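Local coordinates for muramoyltetrapeptide carboxypeptidase (Oxalobacter formigenes OXCC13, PDB 6UUK), which probably acts as a serine-type LD-carboxypeptidase that removes the terminal residue from muramoyl tetrapeptides of the bacterial cell wall, at residues B[60-64]-B[93-98]; B[101-105]-B[131-136]; B[123-127]-B[150-154]; B[153-159]-B[225-229]. All blocks are in the same frame, centred on the assembly; numbering follows the deposited sequence.

Interaction 1 of 4, residues B[60-64]-B[93-98]; sequences APGGY and RHERFA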
loop_
_atom_site.group_PDB
_atom_site.type_symbol
_atom_site.label_atom_id
_atom_site.label_comp_id
_atom_site.label_asym_id
_atom_site.label_seq_id
_atom_site.Cartn_x
_atom_site.Cartn_y
_atom_site.Cartn_z
ATOM N N ALA B 60 1.626 12.565 -20.411
ATOM C CA ALA B 60 0.850 12.653 -19.179
ATOM C C ALA B 60 0.307 11.274 -18.821
ATOM O O ALA B 60 -0.824 10.930 -19.193
ATOM C CB ALA B 60 -0.291 13.662 -19.330
ATOM N N PRO B 61 1.069 10.446 -18.099
ATOM C CA PRO B 61 0.563 9.113 -17.740
ATOM C C PRO B 61 -0.439 9.123 -16.599
ATOM O O PRO B 61 -1.201 8.156 -16.464
ATOM C CB PRO B 61 1.834 8.353 -17.347
ATOM C CG PRO B 61 2.736 9.416 -16.816
ATOM C CD PRO B 61 2.448 10.661 -17.622
ATOM N N GLY B 62 -0.470 10.177 -15.787
ATOM C CA GLY B 62 -1.398 10.253 -14.676
ATOM C C GLY B 62 -2.330 11.445 -14.749
ATOM O O GLY B 62 -3.259 11.468 -15.561
ATOM N N GLY B 63 -2.089 12.445 -13.901
ATOM C CA GLY B 63 -2.937 13.615 -13.842
ATOM C C GLY B 63 -2.586 14.653 -14.892
ATOM O O GLY B 63 -1.680 14.486 -15.709
ATOM N N TYR B 64 -3.331 15.752 -14.858
ATOM C CA TYR B 64 -3.157 16.853 -15.792
ATOM C C TYR B 64 -2.439 18.018 -15.122
ATOM O O TYR B 64 -2.348 18.105 -13.895
ATOM C CB TYR B 64 -4.507 17.320 -16.353
ATOM C CG TYR B 64 -5.519 17.719 -15.301
ATOM C CD1 TYR B 64 -5.553 19.012 -14.794
ATOM C CD2 TYR B 64 -6.448 16.805 -14.823
ATOM C CE1 TYR B 64 -6.477 19.379 -13.833
ATOM C CE2 TYR B 64 -7.376 17.163 -13.864
ATOM C CZ TYR B 64 -7.387 18.451 -13.374
ATOM O OH TYR B 64 -8.310 18.812 -12.419
ATOM N N ARG B 93 -9.314 15.469 -22.247
ATOM C CA ARG B 93 -9.149 15.512 -20.798
ATOM C C ARG B 93 -10.294 14.780 -20.110
ATOM O O ARG B 93 -11.467 15.099 -20.325
ATOM C CB ARG B 93 -9.074 16.964 -20.332
ATOM C CG ARG B 93 -8.930 17.148 -18.835
ATOM C CD ARG B 93 -8.609 18.599 -18.513
ATOM N NE ARG B 93 -8.920 18.952 -17.131
ATOM C CZ ARG B 93 -8.761 20.168 -16.621
ATOM N NH1 ARG B 93 -8.290 21.150 -17.377
ATOM N NH2 ARG B 93 -9.073 20.406 -15.354
ATOM N N HIS B 94 -9.950 13.797 -19.278
ATOM C CA HIS B 94 -10.919 12.845 -18.737
ATOM C C HIS B 94 -10.828 12.832 -17.213
ATOM O O HIS B 94 -9.946 12.180 -16.647
ATOM C CB HIS B 94 -10.676 11.452 -19.313
ATOM C CG HIS B 94 -11.837 10.521 -19.163
ATOM N ND1 HIS B 94 -11.975 9.666 -18.092
ATOM C CD2 HIS B 94 -12.913 10.306 -19.957
ATOM C CE1 HIS B 94 -13.088 8.966 -18.230
ATOM N NE2 HIS B 94 -13.675 9.336 -19.353
ATOM N N GLU B 95 -11.740 13.552 -16.564
ATOM C CA GLU B 95 -11.935 13.510 -15.106
ATOM C C GLU B 95 -10.634 13.930 -14.423
ATOM O O GLU B 95 -10.092 14.999 -14.748
ATOM C CB GLU B 95 -12.453 12.129 -14.722
ATOM C CG GLU B 95 -13.816 11.767 -15.281
ATOM C CD GLU B 95 -14.231 10.359 -14.899
ATOM O OE1 GLU B 95 -14.753 9.629 -15.768
ATOM O OE2 GLU B 95 -14.022 9.978 -13.729
ATOM N N ARG B 96 -10.111 13.143 -13.481
ATOM C CA ARG B 96 -8.891 13.479 -12.759
ATOM C C ARG B 96 -7.652 13.389 -13.642
ATOM O O ARG B 96 -6.656 14.067 -13.365
ATOM C CB ARG B 96 -8.767 12.549 -11.548
ATOM C CG ARG B 96 -7.441 12.566 -10.813
ATOM C CD ARG B 96 -7.390 11.421 -9.815
ATOM N NE ARG B 96 -6.148 11.390 -9.051
ATOM C CZ ARG B 96 -5.971 12.016 -7.892
ATOM N NH1 ARG B 96 -6.957 12.727 -7.365
ATOM N NH2 ARG B 96 -4.808 11.932 -7.262
ATOM N N PHE B 97 -7.702 12.593 -14.702
ATOM C CA PHE B 97 -6.557 12.344 -15.564
ATOM C C PHE B 97 -6.565 13.291 -16.761
ATOM O O PHE B 97 -7.581 13.907 -17.093
ATOM C CB PHE B 97 -6.562 10.891 -16.044
ATOM C CG PHE B 97 -7.039 9.916 -15.005
ATOM C CD1 PHE B 97 -6.157 9.377 -14.083
ATOM C CD2 PHE B 97 -8.372 9.541 -14.949
ATOM C CE1 PHE B 97 -6.595 8.482 -13.125
ATOM C CE2 PHE B 97 -8.816 8.648 -13.993
ATOM C CZ PHE B 97 -7.926 8.116 -13.080
ATOM N N ALA B 98 -5.404 13.397 -17.410
ATOM C CA ALA B 98 -5.273 14.251 -18.584
ATOM C C ALA B 98 -5.956 13.675 -19.815
ATOM O O ALA B 98 -6.147 14.406 -20.793
ATOM C CB ALA B 98 -3.796 14.506 -18.889
#

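Interaction 2 of 4, residues B[101-105]-B[131-136]; sequences DEERS and RLLHDL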
loop_
_atom_site.group_PDB
_atom_site.type_symbol
_atom_site.label_atom_id
_atom_site.label_comp_id
_atom_site.label_asym_id
_atom_site.label_seq_id
_atom_site.Cartn_x
_atom_site.Cartn_y
_atom_site.Cartn_z
ATOM N N ASP B 101 -7.938 6.228 -20.382
ATOM C CA ASP B 101 -6.898 5.206 -20.311
ATOM C C ASP B 101 -6.400 4.822 -21.699
ATOM O O ASP B 101 -5.197 4.626 -21.903
ATOM C CB ASP B 101 -7.423 3.975 -19.573
ATOM C CG ASP B 101 -7.999 4.313 -18.212
ATOM O OD1 ASP B 101 -7.548 5.304 -17.603
ATOM O OD2 ASP B 101 -8.903 3.584 -17.752
ATOM N N GLU B 102 -7.312 4.715 -22.667
ATOM C CA GLU B 102 -6.912 4.349 -24.020
ATOM C C GLU B 102 -6.174 5.486 -24.713
ATOM O O GLU B 102 -5.260 5.237 -25.506
ATOM C CB GLU B 102 -8.134 3.932 -24.840
ATOM C CG GLU B 102 -8.909 2.749 -24.267
ATOM C CD GLU B 102 -9.825 3.142 -23.121
ATOM O OE1 GLU B 102 -10.059 4.356 -22.936
ATOM O OE2 GLU B 102 -10.305 2.240 -22.402
ATOM N N GLU B 103 -6.550 6.735 -24.429
ATOM C CA GLU B 103 -5.861 7.864 -25.045
ATOM C C GLU B 103 -4.492 8.084 -24.416
ATOM O O GLU B 103 -3.515 8.346 -25.127
ATOM C CB GLU B 103 -6.714 9.128 -24.938
ATOM C CG GLU B 103 -6.074 10.363 -25.558
ATOM C CD GLU B 103 -5.842 10.221 -27.053
ATOM O OE1 GLU B 103 -6.606 9.484 -27.711
ATOM O OE2 GLU B 103 -4.892 10.848 -27.568
ATOM N N ARG B 104 -4.400 7.983 -23.087
ATOM C CA ARG B 104 -3.099 8.084 -22.434
ATOM C C ARG B 104 -2.172 6.961 -22.877
ATOM O O ARG B 104 -0.959 7.162 -22.986
ATOM C CB ARG B 104 -3.257 8.070 -20.912
ATOM C CG ARG B 104 -4.070 9.219 -20.349
ATOM C CD ARG B 104 -3.856 9.372 -18.849
ATOM N NE ARG B 104 -3.971 8.104 -18.135
ATOM C CZ ARG B 104 -5.118 7.584 -17.709
ATOM N NH1 ARG B 104 -6.260 8.220 -17.931
ATOM N NH2 ARG B 104 -5.125 6.425 -17.065
ATOM N N SER B 105 -2.724 5.773 -23.140
ATOM C CA SER B 105 -1.899 4.664 -23.602
ATOM C C SER B 105 -1.399 4.903 -25.020
ATOM O O SER B 105 -0.236 4.619 -25.332
ATOM C CB SER B 105 -2.689 3.359 -23.526
ATOM O OG SER B 105 -3.285 3.197 -22.254
ATOM N N ARG B 131 -3.620 2.094 -14.349
ATOM C CA ARG B 131 -4.860 1.866 -15.083
ATOM C C ARG B 131 -4.638 1.383 -16.511
ATOM O O ARG B 131 -5.613 1.010 -17.173
ATOM C CB ARG B 131 -5.695 3.146 -15.124
ATOM C CG ARG B 131 -6.625 3.342 -13.943
ATOM C CD ARG B 131 -7.654 4.416 -14.260
ATOM N NE ARG B 131 -8.737 4.459 -13.282
ATOM C CZ ARG B 131 -9.877 5.115 -13.464
ATOM N NH1 ARG B 131 -10.812 5.102 -12.523
ATOM N NH2 ARG B 131 -10.088 5.781 -14.591
ATOM N N LEU B 132 -3.399 1.380 -17.006
ATOM C CA LEU B 132 -3.166 1.062 -18.409
ATOM C C LEU B 132 -1.931 0.190 -18.604
ATOM O O LEU B 132 -1.303 0.234 -19.667
ATOM C CB LEU B 132 -3.047 2.343 -19.239
ATOM C CG LEU B 132 -2.320 3.536 -18.611
ATOM C CD1 LEU B 132 -0.806 3.387 -18.692
ATOM C CD2 LEU B 132 -2.766 4.834 -19.263
ATOM N N LEU B 133 -1.570 -0.615 -17.601
ATOM C CA LEU B 133 -0.428 -1.510 -17.756
ATOM C C LEU B 133 -0.674 -2.551 -18.841
ATOM O O LEU B 133 0.267 -2.964 -19.529
ATOM C CB LEU B 133 -0.108 -2.194 -16.427
ATOM C CG LEU B 133 0.549 -1.328 -15.352
ATOM C CD1 LEU B 133 0.721 -2.116 -14.066
ATOM C CD2 LEU B 133 1.889 -0.798 -15.840
ATOM N N HIS B 134 -1.924 -2.983 -19.012
ATOM C CA HIS B 134 -2.250 -3.956 -20.046
ATOM C C HIS B 134 -2.466 -3.315 -21.409
ATOM O O HIS B 134 -2.368 -4.008 -22.427
ATOM C CB HIS B 134 -3.494 -4.752 -19.645
ATOM C CG HIS B 134 -3.335 -5.516 -18.368
ATOM N ND1 HIS B 134 -2.665 -6.719 -18.300
ATOM C CD2 HIS B 134 -3.758 -5.250 -17.110
ATOM C CE1 HIS B 134 -2.683 -7.160 -17.054
ATOM N NE2 HIS B 134 -3.341 -6.288 -16.312
ATOM N N ASP B 135 -2.763 -2.013 -21.454
ATOM C CA ASP B 135 -2.933 -1.339 -22.737
ATOM C C ASP B 135 -1.596 -1.102 -23.426
ATOM O O ASP B 135 -1.543 -1.010 -24.659
ATOM C CB ASP B 135 -3.669 -0.014 -22.545
ATOM C CG ASP B 135 -5.053 -0.194 -21.956
ATOM O OD1 ASP B 135 -5.673 -1.250 -22.202
ATOM O OD2 ASP B 135 -5.524 0.722 -21.249
ATOM N N LEU B 136 -0.517 -1.001 -22.659
ATOM C CA LEU B 136 0.805 -0.748 -23.207
ATOM C C LEU B 136 1.473 -2.053 -23.626
ATOM O O LEU B 136 1.076 -3.146 -23.217
ATOM C CB LEU B 136 1.681 -0.023 -22.184
ATOM C CG LEU B 136 1.056 1.175 -21.467
ATOM C CD1 LEU B 136 2.011 1.740 -20.431
ATOM C CD2 LEU B 136 0.631 2.249 -22.452
#

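Interaction 3 of 4, residues B[123-127]-B[150-154]; sequences LRGGY and GHSDF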
loop_
_atom_site.group_PDB
_atom_site.type_symbol
_atom_site.label_atom_id
_atom_site.label_comp_id
_atom_site.label_asym_id
_atom_site.label_seq_id
_atom_site.Cartn_x
_atom_site.Cartn_y
_atom_site.Cartn_z
ATOM N N LEU B 123 4.452 13.824 -17.177
ATOM C CA LEU B 123 3.902 15.099 -16.721
ATOM C C LEU B 123 3.773 15.121 -15.200
ATOM O O LEU B 123 4.501 15.843 -14.512
ATOM C CB LEU B 123 2.549 15.359 -17.391
ATOM C CG LEU B 123 1.929 16.735 -17.147
ATOM C CD1 LEU B 123 2.775 17.826 -17.787
ATOM C CD2 LEU B 123 0.499 16.790 -17.661
ATOM N N ARG B 124 2.848 14.333 -14.661
ATOM C CA ARG B 124 2.633 14.236 -13.227
ATOM C C ARG B 124 2.799 12.794 -12.766
ATOM O O ARG B 124 2.935 11.865 -13.568
ATOM C CB ARG B 124 1.244 14.754 -12.833
ATOM C CG ARG B 124 1.192 16.247 -12.578
ATOM C CD ARG B 124 0.033 16.609 -11.665
ATOM N NE ARG B 124 0.119 17.992 -11.204
ATOM C CZ ARG B 124 0.881 18.395 -10.193
ATOM N NH1 ARG B 124 1.629 17.521 -9.533
ATOM N NH2 ARG B 124 0.898 19.674 -9.841
ATOM N N GLY B 125 2.784 12.621 -11.447
ATOM C CA GLY B 125 2.879 11.307 -10.844
ATOM C C GLY B 125 1.897 11.131 -9.704
ATOM O O GLY B 125 2.254 10.620 -8.638
ATOM N N GLY B 126 0.655 11.556 -9.919
ATOM C CA GLY B 126 -0.368 11.450 -8.898
ATOM C C GLY B 126 -1.522 10.556 -9.301
ATOM O O GLY B 126 -2.676 10.838 -8.968
ATOM N N TYR B 127 -1.215 9.480 -10.024
ATOM C CA TYR B 127 -2.209 8.498 -10.457
ATOM C C TYR B 127 -3.311 9.140 -11.298
ATOM O O TYR B 127 -3.136 10.227 -11.848
ATOM C CB TYR B 127 -2.816 7.784 -9.244
ATOM C CG TYR B 127 -3.653 6.569 -9.581
ATOM C CD1 TYR B 127 -3.107 5.293 -9.535
ATOM C CD2 TYR B 127 -4.991 6.696 -9.934
ATOM C CE1 TYR B 127 -3.868 4.179 -9.836
ATOM C CE2 TYR B 127 -5.760 5.588 -10.238
ATOM C CZ TYR B 127 -5.193 4.333 -10.187
ATOM O OH TYR B 127 -5.954 3.227 -10.488
ATOM N N GLY B 150 11.123 9.931 -14.793
ATOM C CA GLY B 150 9.967 10.220 -13.969
ATOM C C GLY B 150 10.127 9.615 -12.589
ATOM O O GLY B 150 11.096 8.921 -12.296
ATOM N N HIS B 151 9.144 9.900 -11.743
ATOM C CA HIS B 151 9.123 9.395 -10.374
ATOM C C HIS B 151 7.675 9.390 -9.890
ATOM O O HIS B 151 6.740 9.575 -10.676
ATOM C CB HIS B 151 10.032 10.231 -9.467
ATOM C CG HIS B 151 9.564 11.642 -9.277
ATOM N ND1 HIS B 151 9.913 12.664 -10.134
ATOM C CD2 HIS B 151 8.777 12.200 -8.328
ATOM C CE1 HIS B 151 9.360 13.790 -9.721
ATOM N NE2 HIS B 151 8.666 13.536 -8.626
ATOM N N SER B 152 7.494 9.172 -8.586
ATOM C CA SER B 152 6.179 9.138 -7.935
ATOM C C SER B 152 5.379 8.000 -8.554
ATOM O O SER B 152 5.854 6.851 -8.530
ATOM C CB SER B 152 5.540 10.525 -8.021
ATOM O OG SER B 152 4.243 10.524 -7.444
ATOM N N ASP B 153 4.189 8.248 -9.109
ATOM C CA ASP B 153 3.395 7.181 -9.709
ATOM C C ASP B 153 4.080 6.565 -10.920
ATOM O O ASP B 153 3.767 5.426 -11.284
ATOM C CB ASP B 153 2.015 7.719 -10.093
ATOM C CG ASP B 153 1.121 6.658 -10.704
ATOM O OD1 ASP B 153 0.752 5.703 -9.990
ATOM O OD2 ASP B 153 0.781 6.786 -11.898
ATOM N N PHE B 154 5.015 7.283 -11.545
ATOM C CA PHE B 154 5.721 6.761 -12.709
ATOM C C PHE B 154 6.670 5.621 -12.361
ATOM O O PHE B 154 7.218 4.996 -13.276
ATOM C CB PHE B 154 6.488 7.889 -13.401
ATOM C CG PHE B 154 6.800 7.616 -14.844
ATOM C CD1 PHE B 154 5.789 7.591 -15.790
ATOM C CD2 PHE B 154 8.103 7.396 -15.257
ATOM C CE1 PHE B 154 6.069 7.343 -17.120
ATOM C CE2 PHE B 154 8.391 7.148 -16.586
ATOM C CZ PHE B 154 7.373 7.124 -17.518
#

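Interaction 4 of 4, residues B[153-159]-B[225-229]; sequences DFTVFEM and MLAHM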
loop_
_atom_site.group_PDB
_atom_site.type_symbol
_atom_site.label_atom_id
_atom_site.label_comp_id
_atom_site.label_asym_id
_atom_site.label_seq_id
_atom_site.Cartn_x
_atom_site.Cartn_y
_atom_site.Cartn_z
ATOM N N ASP B 153 4.189 8.248 -9.109
ATOM C CA ASP B 153 3.395 7.181 -9.709
ATOM C C ASP B 153 4.080 6.565 -10.920
ATOM O O ASP B 153 3.767 5.426 -11.284
ATOM C CB ASP B 153 2.015 7.719 -10.093
ATOM C CG ASP B 153 1.121 6.658 -10.704
ATOM O OD1 ASP B 153 0.752 5.703 -9.990
ATOM O OD2 ASP B 153 0.781 6.786 -11.898
ATOM N N PHE B 154 5.015 7.283 -11.545
ATOM C CA PHE B 154 5.721 6.761 -12.709
ATOM C C PHE B 154 6.670 5.621 -12.361
ATOM O O PHE B 154 7.218 4.996 -13.276
ATOM C CB PHE B 154 6.488 7.889 -13.401
ATOM C CG PHE B 154 6.800 7.616 -14.844
ATOM C CD1 PHE B 154 5.789 7.591 -15.790
ATOM C CD2 PHE B 154 8.103 7.396 -15.257
ATOM C CE1 PHE B 154 6.069 7.343 -17.120
ATOM C CE2 PHE B 154 8.391 7.148 -16.586
ATOM C CZ PHE B 154 7.373 7.124 -17.518
ATOM N N THR B 155 6.882 5.341 -11.072
ATOM C CA THR B 155 7.650 4.162 -10.686
ATOM C C THR B 155 6.980 2.885 -11.176
ATOM O O THR B 155 7.665 1.916 -11.523
ATOM C CB THR B 155 7.829 4.126 -9.165
ATOM O OG1 THR B 155 8.453 5.338 -8.726
ATOM C CG2 THR B 155 8.693 2.942 -8.747
ATOM N N VAL B 156 5.645 2.872 -11.221
ATOM C CA VAL B 156 4.917 1.727 -11.762
ATOM C C VAL B 156 5.305 1.488 -13.215
ATOM O O VAL B 156 5.501 0.343 -13.643
ATOM C CB VAL B 156 3.400 1.946 -11.606
ATOM C CG1 VAL B 156 2.617 0.870 -12.340
ATOM C CG2 VAL B 156 3.017 1.981 -10.133
ATOM N N PHE B 157 5.434 2.564 -13.995
ATOM C CA PHE B 157 5.826 2.426 -15.393
ATOM C C PHE B 157 7.252 1.908 -15.527
ATOM O O PHE B 157 7.553 1.163 -16.466
ATOM C CB PHE B 157 5.679 3.770 -16.108
ATOM C CG PHE B 157 5.869 3.695 -17.598
ATOM C CD1 PHE B 157 7.130 3.828 -18.159
ATOM C CD2 PHE B 157 4.786 3.505 -18.438
ATOM C CE1 PHE B 157 7.304 3.765 -19.527
ATOM C CE2 PHE B 157 4.957 3.441 -19.807
ATOM C CZ PHE B 157 6.218 3.571 -20.352
ATOM N N GLU B 158 8.134 2.284 -14.601
ATOM C CA GLU B 158 9.540 1.918 -14.710
ATOM C C GLU B 158 9.828 0.501 -14.236
ATOM O O GLU B 158 10.864 -0.061 -14.608
ATOM C CB GLU B 158 10.399 2.911 -13.924
ATOM C CG GLU B 158 10.309 4.337 -14.439
ATOM C CD GLU B 158 11.330 5.255 -13.799
ATOM O OE1 GLU B 158 12.125 4.776 -12.963
ATOM O OE2 GLU B 158 11.338 6.458 -14.135
HETATM N N MSE B 159 8.948 -0.089 -13.431
HETATM C CA MSE B 159 9.146 -1.459 -12.973
HETATM C C MSE B 159 8.793 -2.455 -14.071
HETATM O O MSE B 159 9.466 -3.472 -14.240
HETATM C CB MSE B 159 8.315 -1.739 -11.718
HETATM C CG MSE B 159 8.748 -0.954 -10.488
HETATM SE SE MSE B 159 10.625 -1.216 -10.021
HETATM C CE MSE B 159 11.376 0.393 -10.828
HETATM N N MSE B 225 4.474 2.836 -4.534
HETATM C CA MSE B 225 4.291 2.172 -5.817
HETATM C C MSE B 225 5.006 0.824 -5.853
HETATM O O MSE B 225 4.591 -0.087 -6.567
HETATM C CB MSE B 225 4.789 3.065 -6.955
HETATM C CG MSE B 225 4.260 4.486 -6.883
HETATM SE SE MSE B 225 2.316 4.558 -6.738
HETATM C CE MSE B 225 2.125 6.416 -6.176
ATOM N N LEU B 226 6.085 0.701 -5.076
ATOM C CA LEU B 226 6.798 -0.569 -4.999
ATOM C C LEU B 226 6.034 -1.584 -4.158
ATOM O O LEU B 226 5.912 -2.752 -4.543
ATOM C CB LEU B 226 8.205 -0.352 -4.440
ATOM C CG LEU B 226 9.209 0.291 -5.397
ATOM C CD1 LEU B 226 10.554 0.487 -4.718
ATOM C CD2 LEU B 226 9.358 -0.550 -6.656
ATOM N N ALA B 227 5.518 -1.159 -3.001
ATOM C CA ALA B 227 4.661 -2.040 -2.213
ATOM C C ALA B 227 3.381 -2.376 -2.963
ATOM O O ALA B 227 2.809 -3.455 -2.769
ATOM C CB ALA B 227 4.340 -1.394 -0.866
ATOM N N HIS B 228 2.918 -1.465 -3.823
ATOM C CA HIS B 228 1.800 -1.756 -4.711
ATOM C C HIS B 228 2.142 -2.838 -5.729
ATOM O O HIS B 228 1.236 -3.519 -6.224
ATOM C CB HIS B 228 1.363 -0.473 -5.425
ATOM C CG HIS B 228 0.347 -0.689 -6.502
ATOM N ND1 HIS B 228 -0.881 -1.269 -6.263
ATOM C CD2 HIS B 228 0.375 -0.398 -7.824
ATOM C CE1 HIS B 228 -1.563 -1.328 -7.393
ATOM N NE2 HIS B 228 -0.825 -0.806 -8.354
HETATM N N MSE B 229 3.422 -3.018 -6.040
HETATM C CA MSE B 229 3.853 -4.019 -7.010
HETATM C C MSE B 229 4.008 -5.405 -6.392
HETATM O O MSE B 229 4.252 -6.380 -7.100
HETATM C CB MSE B 229 5.175 -3.598 -7.653
HETATM C CG MSE B 229 5.048 -2.501 -8.688
HETATM SE SE MSE B 229 3.869 -3.019 -10.145
HETATM C CE MSE B 229 4.669 -1.946 -11.555
#

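Interaction 1 of 4, residues B[60-64]-B[93-98]
One cation-pi pair spans the segments: the guanidinium of Arg93 lies over one face of the Tyr64 ring, its CZ 3.9 Å from the ring centroid and 17° off the normal. Tyr64 has the most surface covered here, and its CD2 also comes to 3.1 Å from Arg96 O. Among backbone atoms, Gly62 O receives one weak hydrogen bond from Ala98 N (3.4 Å, 158°) and a CA-H...O contact from Phe97 CA at 3.4 Å. Apolar contact centres on Ala98, whose CB meets Ala60 CB at 3.6 Å and Tyr64 CB at 3.9 Å. Segment 93-98 is folded by a type II' beta turn, closed by Phe97 N to His94 O at 3.0 Å, with Glu95 at the positive-phi corner. Arg96 points its CB away from 60-64; its NH2 bonds to Gly126 O, and its NH1 forms a salt bridge with Asp288 of the second subunit. Tyr287 of that subunit stacks on Tyr64. The loops follow adjacent parallel strands 55-59 and 83-86 at their C-terminal ends, where alpha/beta folds commonly build active sites; here they join the dimer interface, the Arg96 side chain about 9 Å from that of the predicted nucleophile Ser152.

Interaction 2 of 4, residues B[101-105]-B[131-136]
The first turn of helix 101-111 lies beside a loop that curls through helical angles at 133-135 without regular helical bonding. The two backbones run in the same sense, with CA-CA distances of 5.9 Å for Asp101 to Leu132 and 6.1 Å for Ser105 to Leu136. Within the curl, Asp135 N and Leu136 N make weak bonds to Leu132 O (3.2 and 3.3 Å). Ser105 is the closest fit: its OG, turned back on Asp101 O at a very short 2.4 Å, sits 3.1 Å from Leu132 CB and 3.2 Å from Asp135 CB. Toward the start of the helix, Leu132 CD2 packs 3.6 Å from Asp101 O and 3.6 Å from Arg104 NH2, while Leu136 CD2 touches Ser105 CB at 3.7 Å. Asp101 OD1 ties the charges together: it binds Arg104 NH2 at 2.7 Å and makes a long salt bridge to Arg131 NH2 at 4.0 Å. Arg104 also bonds to Ala99 O, and Arg131 has its stronger partner in Glu256 of the second subunit. Leu136 reaches Ile108 and Met109 further along helix 101-111 and, with Leu133, also packs on helix 155-163, so the loop between strand 119-122 and helix 138-142 is wedged between these two helices.

Interaction 3 of 4, residues B[123-127]-B[150-154]
Gly125 O is the acceptor on which this contact turns. It takes a hydrogen bond from Ser152 OG at a very short 2.3 Å and a second from Asp153 N at 3.1 Å and 150°, so both the predicted nucleophile and the amide after it are engaged by one carbonyl. A side chain would not fit at Gly125: an ideal CB would clash with Ser152 CB and His151 O. Several other polar groups find partners around the contact. Asp153 OD2 bonds to Thr129 OG1, while its CB packs 3.7 Å from Tyr127 N; His151 ND1 gives its bond to Gly171 O, Ser152 O is taken by Thr155 OG1, and Gly126 O by Arg96 NH2. Phe154 N to His151 O (3.0 Å) closes the turn that carries the serine. Ser152 itself has phi/psi of 61/-124°, the strained conformation of a nucleophile elbow, between strand 147-150 and helix 155-163. His316, its predicted charge-relay partner, lies about 3 Å away between side chains. The geometry is consistent with an S66 peptidase active site, in which a serine, a histidine and a glutamate, here Glu246, probably form the catalytic triad.

Interaction 4 of 4, residues B[153-159]-B[225-229]
This is a helix-to-helix contact between the two family regions of an LD-carboxypeptidase: the helix following the nucleophile elbow, 155-163, meets helix 223-228 in a fully buried, apolar seam. Met225, a selenomethionine, has the most surface covered. Its CB lies 3.8 Å from Val156 CG2 and 3.9 Å from Thr155 CB, and its SE extends to 3.8 Å from Asp153 OD1, an aspartate whose OD2 is bonded to Thr129. Val156 is the central residue of the other side. Besides Met225, its CG2 comes to 4.2 Å from His228 CD2, near the plane of that ring. Selenomethionine Met159 is held by two residues: its SE lies 3.7 Å from Leu226 CD2, and its CB faces Met229, also selenomethionine. Thr155 OG1 bonds to Ser152 O and Asn222 N, which ties the start of the helix to the predicted nucleophile and to the residue just before helix 223-228. The CE methyl of Met229 fits 3.6 Å from Val156 CG1, 3.7 Å from Met159 CB and just 3.2 Å from Val156 O.

Interactions 1 to 3 lie within the N-terminal family region, built on the parallel strands 83-86, 55-59, 119-122 and 147-150, and use the loops and helices that follow them. Interaction 4 carries this region over to helix 223-228 of the C-terminal one. Interactions 3 and 4, with centres about 9 Å apart, share Asp153 and Phe154; interaction 1 lies about 11 Å from interaction 3, joined to it by Arg96 and Gly126, and about 12 Å from interaction 2. Along the chain interaction 1 closes first, interactions 2 and 3 alternate, and interaction 4 begins where interaction 3 ends. All four touch the second subunit, so the loops around the predicted nucleophile also contribute to the dimer interface.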